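Local coordinates for protein ribonucleoside-diphosphate reductase subunit beta (Bacillus halodurans C-125, PDB 2RCC) that probably serves as the small subunit of a class I ribonucleotide reductase, which makes deoxyribonucleotides from ribonucleotides for DNA synthesis, at residues 117-122 and 184-189; 222-227 and 290-295; 127-132 and 207-212. One frame throughout, in Å; residues are numbered along the deposited sequence.

Interaction 1 (117-122 and 184-189); sequences FQEVVH and ILEGLN
Glu119 and Glu186 meet carboxylate to carboxylate, and they alone make the contact. Helix 106-133 carries Glu119. Glu186 lies in the last turn of helix 172-187, which Leu188 leaves. The helices are well separated here, with Glu119 CA 10.4 Å from Glu186 CA, so two long side chains have to cover the distance from opposite directions.

Glu186 can be followed outward. Its CB does not point at the other helix. CG is turned back beside the backbone N, opposite the carbonyl carbon (chi1 -57°). The chain then bends at the CB-CG bond (chi2 -104°), and this bend carries the carboxylate toward Glu119. Glu186 CD lies 3.7 Å from Glu119 OE2. Glu186 OE1 is 3.4 Å from the same Glu119 OE2, but its hydrogen bond is with His223 ND1. Glu186 OE2 comes nearest, 3.2 Å from Glu119 OE2. Thus a single oxygen of Glu119 faces both oxygens of Glu186. The two carboxylate planes are 76° apart, so the groups meet nearly crosswise and not flat on each other.

Glu119 starts toward its partner and is also bent at the CB-CG bond. One turn on, His122 looks into the same space, but its ND1 stays 5.8 Å from Glu186 OE1. Its NE2 is hydrogen-bonded to Asp219 OD2, a second-shell bond that helps to fix the ring.

Glu119 and His122 form an EXXH motif of the ferritin-like helical bundle. By similarity, Glu119 binds both irons, His122 the first and Glu186 the second. No hydrogen bond links the two carboxylates here. Their closeness is consistent with carboxylates gathered to bind metal cations, as in the di-iron centres of the family.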
# COMPACT_ATOMS: atom_id res chain seq x y z
N PHE A 117 -0.90 -3.36 -2.16
CA PHE A 117 0.02 -4.34 -1.60
C PHE A 117 -0.60 -5.78 -1.59
O PHE A 117 0.03 -6.76 -2.03
CB PHE A 117 0.44 -3.89 -0.23
CG PHE A 117 1.04 -4.98 0.59
CD1 PHE A 117 2.29 -5.48 0.27
CD2 PHE A 117 0.32 -5.57 1.59
CE1 PHE A 117 2.83 -6.56 0.98
CE2 PHE A 117 0.85 -6.62 2.31
CZ PHE A 117 2.11 -7.11 1.99
N GLN A 118 -1.83 -5.89 -1.11
CA GLN A 118 -2.55 -7.17 -1.10
C GLN A 118 -2.64 -7.71 -2.53
O GLN A 118 -2.40 -8.88 -2.74
CB GLN A 118 -3.95 -7.05 -0.45
CG GLN A 118 -3.86 -6.79 1.09
CD GLN A 118 -5.18 -6.96 1.83
OE1 GLN A 118 -6.23 -6.78 1.26
NE2 GLN A 118 -5.11 -7.27 3.11
N GLU A 119 -2.93 -6.86 -3.50
CA GLU A 119 -2.98 -7.32 -4.91
C GLU A 119 -1.63 -7.84 -5.39
O GLU A 119 -1.60 -8.84 -6.13
CB GLU A 119 -3.46 -6.22 -5.86
CG GLU A 119 -4.88 -5.67 -5.59
CD GLU A 119 -5.98 -6.73 -5.61
OE1 GLU A 119 -5.87 -7.72 -6.39
OE2 GLU A 119 -6.96 -6.56 -4.85
N VAL A 120 -0.53 -7.17 -4.99
CA VAL A 120 0.83 -7.63 -5.28
C VAL A 120 1.02 -9.04 -4.75
O VAL A 120 1.50 -9.92 -5.47
CB VAL A 120 1.93 -6.68 -4.71
CG1 VAL A 120 3.28 -7.37 -4.71
CG2 VAL A 120 2.00 -5.35 -5.52
N VAL A 121 0.66 -9.26 -3.49
CA VAL A 121 0.77 -10.56 -2.87
C VAL A 121 -0.17 -11.64 -3.51
O VAL A 121 0.27 -12.79 -3.72
CB VAL A 121 0.57 -10.51 -1.35
CG1 VAL A 121 0.66 -11.94 -0.78
CG2 VAL A 121 1.64 -9.59 -0.68
N HIS A 122 -1.38 -11.23 -3.89
CA HIS A 122 -2.30 -12.13 -4.61
C HIS A 122 -1.67 -12.56 -5.94
O HIS A 122 -1.62 -13.74 -6.24
CB HIS A 122 -3.68 -11.51 -4.89
CG HIS A 122 -4.44 -11.13 -3.64
ND1 HIS A 122 -5.59 -10.36 -3.66
CD2 HIS A 122 -4.18 -11.38 -2.34
CE1 HIS A 122 -6.02 -10.19 -2.43
NE2 HIS A 122 -5.19 -10.81 -1.60
N ILE A 184 -17.28 -5.03 -9.00
CA ILE A 184 -17.36 -6.15 -9.94
C ILE A 184 -16.06 -6.92 -10.07
O ILE A 184 -16.09 -8.15 -9.97
CB ILE A 184 -17.81 -5.68 -11.37
CG1 ILE A 184 -19.30 -5.28 -11.33
CG2 ILE A 184 -17.56 -6.76 -12.38
CD1 ILE A 184 -19.72 -4.29 -12.41
N LEU A 185 -14.92 -6.22 -10.21
CA LEU A 185 -13.65 -6.89 -10.40
C LEU A 185 -13.21 -7.71 -9.19
O LEU A 185 -12.59 -8.74 -9.37
CB LEU A 185 -12.49 -5.92 -10.73
CG LEU A 185 -12.43 -5.23 -12.09
CD1 LEU A 185 -11.07 -4.55 -12.24
CD2 LEU A 185 -12.63 -6.17 -13.21
N GLU A 186 -13.53 -7.24 -7.99
CA GLU A 186 -13.20 -7.94 -6.71
C GLU A 186 -14.32 -8.79 -6.16
O GLU A 186 -14.10 -9.67 -5.35
CB GLU A 186 -12.97 -6.89 -5.64
CG GLU A 186 -11.90 -5.89 -5.96
CD GLU A 186 -10.57 -6.08 -5.25
OE1 GLU A 186 -10.29 -7.14 -4.67
OE2 GLU A 186 -9.79 -5.08 -5.26
N GLY A 187 -15.56 -8.49 -6.56
CA GLY A 187 -16.72 -9.16 -6.00
C GLY A 187 -17.50 -10.09 -6.89
O GLY A 187 -18.46 -10.69 -6.42
N LEU A 188 -17.08 -10.26 -8.13
CA LEU A 188 -17.83 -11.11 -9.08
C LEU A 188 -16.94 -11.79 -10.12
O LEU A 188 -17.06 -13.00 -10.29
CB LEU A 188 -18.94 -10.29 -9.73
CG LEU A 188 -19.90 -10.94 -10.76
CD1 LEU A 188 -20.61 -12.14 -10.22
CD2 LEU A 188 -20.94 -9.90 -11.19
N ASN A 189 -16.06 -11.04 -10.79
CA ASN A 189 -15.12 -11.59 -11.78
C ASN A 189 -14.30 -12.71 -11.21
O ASN A 189 -13.82 -12.60 -10.11
CB ASN A 189 -14.16 -10.53 -12.35
CG ASN A 189 -14.85 -9.60 -13.29
OD1 ASN A 189 -16.08 -9.58 -13.34
ND2 ASN A 189 -14.09 -8.84 -14.05

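Interaction 2 (222-227 and 290-295); sequences LHVYLF and NKRAVQ
Val224 and Arg292 mark the nearest approach of two helical segments, with Val224 CA 8.5 Å from Arg292 CA. Segment 222-227 lies within helix 207-237, and segment 290-295 ends helix 278-295. Val224 points at the second helix. Its first torsion (chi1 173°) brings CG1 to a polar pair, 3.5 Å from Gln295 OE1 and 3.9 Å from Arg292 NH1. Its CG2 sits over one face of the Arg292 guanidinium. Within the pair, Arg292 NH1 donates to Gln295 OE1 at 3.0 Å, nearly straight at 164°. The donor lies in the carbonyl plane on a lone pair, and the acceptor lies close to the guanidinium plane. Arg292 NE bonds to Gly187 O at the end of helix 172-187, and NH2 bonds to Gln221 OE1. Bonds through all three nitrogens hold the group's rotation. A leucine at Arg292 would probably leave Gly187 O and Gln221 OE1 without these donors and the Gln295 amide freer to turn. The contact is a buried one. In it Val224, next in sequence to His223, an iron ligand by similarity, covers a guanidinium bonded through each of its nitrogens.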
# COMPACT_ATOMS: atom_id res chain seq x y z
N LEU A 222 -13.20 -7.76 2.08
CA LEU A 222 -12.97 -6.50 2.76
C LEU A 222 -12.79 -5.35 1.74
O LEU A 222 -13.19 -4.21 2.00
CB LEU A 222 -11.80 -6.61 3.74
CG LEU A 222 -12.01 -7.54 4.94
CD1 LEU A 222 -10.73 -7.61 5.82
CD2 LEU A 222 -13.17 -7.06 5.78
N HIS A 223 -12.22 -5.66 0.58
CA HIS A 223 -12.06 -4.67 -0.48
C HIS A 223 -13.45 -4.25 -0.96
O HIS A 223 -13.73 -3.04 -1.08
CB HIS A 223 -11.25 -5.21 -1.66
CG HIS A 223 -9.84 -5.62 -1.33
ND1 HIS A 223 -8.94 -6.01 -2.30
CD2 HIS A 223 -9.16 -5.68 -0.16
CE1 HIS A 223 -7.79 -6.34 -1.74
NE2 HIS A 223 -7.90 -6.15 -0.44
N VAL A 224 -14.35 -5.23 -1.19
CA VAL A 224 -15.74 -4.93 -1.59
C VAL A 224 -16.45 -4.10 -0.51
O VAL A 224 -17.18 -3.19 -0.83
CB VAL A 224 -16.58 -6.22 -1.87
CG1 VAL A 224 -18.04 -5.87 -2.11
CG2 VAL A 224 -16.00 -6.98 -3.06
N TYR A 225 -16.24 -4.42 0.77
CA TYR A 225 -16.80 -3.66 1.86
C TYR A 225 -16.33 -2.18 1.76
O TYR A 225 -17.16 -1.28 1.86
CB TYR A 225 -16.43 -4.30 3.21
CG TYR A 225 -16.77 -3.53 4.44
CD1 TYR A 225 -18.05 -3.58 5.00
CD2 TYR A 225 -15.81 -2.75 5.07
CE1 TYR A 225 -18.35 -2.86 6.14
CE2 TYR A 225 -16.12 -2.03 6.18
CZ TYR A 225 -17.37 -2.09 6.71
OH TYR A 225 -17.58 -1.36 7.85
N LEU A 226 -15.05 -1.96 1.50
CA LEU A 226 -14.51 -0.61 1.34
C LEU A 226 -15.19 0.12 0.17
O LEU A 226 -15.68 1.25 0.31
CB LEU A 226 -13.00 -0.65 1.11
CG LEU A 226 -12.30 0.70 0.85
CD1 LEU A 226 -12.55 1.69 1.96
CD2 LEU A 226 -10.83 0.47 0.60
N PHE A 227 -15.18 -0.53 -0.99
CA PHE A 227 -15.78 0.10 -2.17
C PHE A 227 -17.28 0.38 -2.06
O PHE A 227 -17.76 1.41 -2.52
CB PHE A 227 -15.49 -0.72 -3.43
CG PHE A 227 -14.02 -0.87 -3.76
CD1 PHE A 227 -13.20 0.25 -3.86
CD2 PHE A 227 -13.48 -2.14 -4.08
CE1 PHE A 227 -11.85 0.10 -4.20
CE2 PHE A 227 -12.15 -2.28 -4.41
CZ PHE A 227 -11.34 -1.17 -4.47
N ASN A 290 -26.71 -10.25 -7.36
CA ASN A 290 -27.75 -9.77 -6.44
C ASN A 290 -27.16 -9.32 -5.12
O ASN A 290 -27.59 -8.30 -4.59
CB ASN A 290 -28.85 -10.81 -6.12
CG ASN A 290 -29.77 -11.11 -7.27
OD1 ASN A 290 -29.91 -10.33 -8.23
ND2 ASN A 290 -30.47 -12.23 -7.15
N LYS A 291 -26.22 -10.09 -4.58
CA LYS A 291 -25.57 -9.73 -3.31
C LYS A 291 -24.86 -8.37 -3.40
O LYS A 291 -24.99 -7.54 -2.49
CB LYS A 291 -24.60 -10.83 -2.88
CG LYS A 291 -23.86 -10.59 -1.57
CD LYS A 291 -22.83 -11.68 -1.30
N ARG A 292 -24.10 -8.16 -4.46
CA ARG A 292 -23.41 -6.89 -4.69
C ARG A 292 -24.37 -5.74 -4.85
O ARG A 292 -24.08 -4.65 -4.36
CB ARG A 292 -22.48 -6.94 -5.91
CG ARG A 292 -21.36 -8.04 -5.85
CD ARG A 292 -20.75 -8.23 -4.41
NE ARG A 292 -19.79 -9.32 -4.36
CZ ARG A 292 -19.24 -9.83 -3.26
NH1 ARG A 292 -19.58 -9.47 -2.05
NH2 ARG A 292 -18.38 -10.80 -3.40
N ALA A 293 -25.46 -5.96 -5.56
CA ALA A 293 -26.47 -4.93 -5.72
C ALA A 293 -27.01 -4.50 -4.34
O ALA A 293 -27.11 -3.31 -4.07
CB ALA A 293 -27.59 -5.44 -6.63
N VAL A 294 -27.31 -5.48 -3.49
CA VAL A 294 -27.79 -5.24 -2.13
C VAL A 294 -26.75 -4.51 -1.31
O VAL A 294 -27.09 -3.54 -0.62
CB VAL A 294 -28.21 -6.55 -1.43
CG1 VAL A 294 -28.57 -6.30 0.03
CG2 VAL A 294 -29.41 -7.16 -2.15
N GLN A 295 -25.49 -4.93 -1.39
CA GLN A 295 -24.37 -4.25 -0.69
C GLN A 295 -24.19 -2.80 -1.12
O GLN A 295 -23.71 -1.99 -0.33
CB GLN A 295 -23.06 -5.02 -0.88
CG GLN A 295 -23.05 -6.32 -0.09
CD GLN A 295 -21.88 -7.22 -0.45
OE1 GLN A 295 -21.25 -7.07 -1.52
NE2 GLN A 295 -21.59 -8.19 0.41

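Interaction 3 (127-132 and 207-212); sequences SYVLSS and VSTSTM
Val129 lies against Thr209, and the selenium of Met212 lies beside the Tyr128 ring. Val129 CG1 is 3.8 Å from Thr209 OG1 and 4.0 Å from Thr209 CG2, so this methyl packs against both branches of the threonine. CG1 reaches there because it is trans to the backbone N (chi1 169°). The two side chains meet roughly perpendicular. Met212 is present as selenomethionine. Its SE lies 4.2 Å from Tyr128 CD2 and 5.2 Å from the Tyr128 ring centroid, an oblique Met-aromatic contact 54° off the ring normal. The Met212 methyl is modelled too close to Val129 CG2, so the fit between them is doubtful.

The next shell holds these groups in place. Thr209 OG1 is hydrogen-bonded to Asp63 OD2, and Ser208 N to the other oxygen, OD1, of the same carboxylate. Tyr128 OH bonds to Ile58 O, which fixes the far end of the ring.

The two segments run antiparallel, with their axes 168° apart in direction and 11.0 Å apart at closest approach. Helix 72-87 packs alongside, with Phe78 touching both Val129 and Thr209, and Ile82 touching Val129. Helix 191-202 reaches Thr209 through Phe197. Leu130 leans on helix 136-147, while Trp53 and Ile58 of the loop between helices 41-50 and 61-66 cover Met212. The contact thus joins helices 106-133 and 207-237 of the ferritin-like bundle, in which the neighbours are all helices and loops.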
# COMPACT_ATOMS: atom_id res chain seq x y z
N SER A 127 1.36 -17.08 -9.19
CA SER A 127 2.62 -17.58 -9.74
C SER A 127 3.22 -18.69 -8.93
O SER A 127 3.76 -19.62 -9.47
CB SER A 127 3.68 -16.47 -9.85
OG SER A 127 3.23 -15.52 -10.79
N TYR A 128 3.18 -18.54 -7.62
CA TYR A 128 3.68 -19.54 -6.67
C TYR A 128 3.00 -20.92 -6.83
O TYR A 128 3.66 -21.97 -6.77
CB TYR A 128 3.50 -18.96 -5.26
CG TYR A 128 3.95 -19.79 -4.09
CD1 TYR A 128 5.21 -19.58 -3.50
CD2 TYR A 128 3.09 -20.70 -3.50
CE1 TYR A 128 5.61 -20.33 -2.38
CE2 TYR A 128 3.47 -21.45 -2.39
CZ TYR A 128 4.72 -21.26 -1.83
OH TYR A 128 5.08 -22.00 -0.70
N VAL A 129 1.68 -20.91 -7.00
CA VAL A 129 0.92 -22.12 -7.25
C VAL A 129 1.36 -22.72 -8.60
O VAL A 129 1.74 -23.89 -8.68
CB VAL A 129 -0.62 -21.87 -7.23
CG1 VAL A 129 -1.41 -23.08 -7.74
CG2 VAL A 129 -1.10 -21.47 -5.83
N LEU A 130 1.35 -21.92 -9.66
CA LEU A 130 1.71 -22.40 -10.99
C LEU A 130 3.16 -22.97 -11.04
O LEU A 130 3.37 -24.09 -11.54
CB LEU A 130 1.46 -21.29 -12.01
CG LEU A 130 1.53 -21.63 -13.49
CD1 LEU A 130 0.53 -22.70 -13.85
CD2 LEU A 130 1.35 -20.38 -14.34
N SER A 131 4.11 -22.28 -10.42
CA SER A 131 5.50 -22.71 -10.42
C SER A 131 5.77 -23.93 -9.53
O SER A 131 6.79 -24.57 -9.67
CB SER A 131 6.43 -21.56 -10.02
OG SER A 131 6.16 -21.14 -8.71
N SER A 132 4.85 -24.25 -8.62
CA SER A 132 4.97 -25.47 -7.77
C SER A 132 4.50 -26.73 -8.52
O SER A 132 4.79 -27.87 -8.10
CB SER A 132 4.12 -25.34 -6.50
OG SER A 132 4.46 -24.19 -5.76
N VAL A 207 -5.96 -28.96 -1.94
CA VAL A 207 -6.44 -28.24 -0.77
C VAL A 207 -5.58 -27.01 -0.41
O VAL A 207 -6.11 -25.97 0.01
CB VAL A 207 -6.56 -29.20 0.44
CG1 VAL A 207 -6.95 -28.42 1.71
CG2 VAL A 207 -7.58 -30.32 0.15
N SER A 208 -4.26 -27.12 -0.56
CA SER A 208 -3.37 -25.96 -0.33
C SER A 208 -3.64 -24.82 -1.30
O SER A 208 -3.66 -23.65 -0.91
CB SER A 208 -1.91 -26.37 -0.37
OG SER A 208 -1.64 -27.19 0.74
N THR A 209 -3.89 -25.15 -2.57
CA THR A 209 -4.27 -24.15 -3.57
C THR A 209 -5.58 -23.47 -3.18
O THR A 209 -5.68 -22.26 -3.19
CB THR A 209 -4.44 -24.79 -4.95
OG1 THR A 209 -3.20 -25.38 -5.38
CG2 THR A 209 -4.96 -23.75 -5.98
N SER A 210 -6.59 -24.27 -2.82
CA SER A 210 -7.87 -23.78 -2.36
C SER A 210 -7.80 -22.85 -1.12
O SER A 210 -8.55 -21.87 -1.00
CB SER A 210 -8.76 -24.98 -2.06
OG SER A 210 -10.00 -24.55 -1.58
N THR A 211 -6.91 -23.19 -0.20
CA THR A 211 -6.62 -22.40 0.97
C THR A 211 -6.11 -21.00 0.59
O THR A 211 -6.61 -20.00 1.11
CB THR A 211 -5.53 -23.04 1.85
OG1 THR A 211 -5.99 -24.30 2.38
CG2 THR A 211 -5.16 -22.09 2.98
N MSE A 212 -5.19 -20.93 -0.37
CA MSE A 212 -4.65 -19.63 -0.80
C MSE A 212 -5.71 -18.83 -1.54
O MSE A 212 -5.84 -17.62 -1.33
CB MSE A 212 -3.39 -19.82 -1.65
CG MSE A 212 -2.20 -18.84 -1.27
SE MSE A 212 -0.69 -19.75 -1.84
CE MSE A 212 -1.22 -19.53 -3.68

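Helix 106-133 serves interactions 1 and 3, and helix 207-237 serves interactions 2 and 3. Interaction 1 is central and holds three of the iron ligands assigned by similarity. Interaction 2 adds a fourth, His223, and its centre is about 13 Å from that of interaction 1. The two touch: Gln118 OE1 is 2.5 Å from His223 NE2, a probable hydrogen bond, and Val224 CG2 packs 3.7 Å from Gly187 CA. Interaction 3 lies farther along the bundle, its centre about 16 Å from that of interaction 1 and about 26 Å from that of interaction 2. It touches neither. Its Val129 side chain is about 6 Å from that of Tyr126, the active-site tyrosine by similarity.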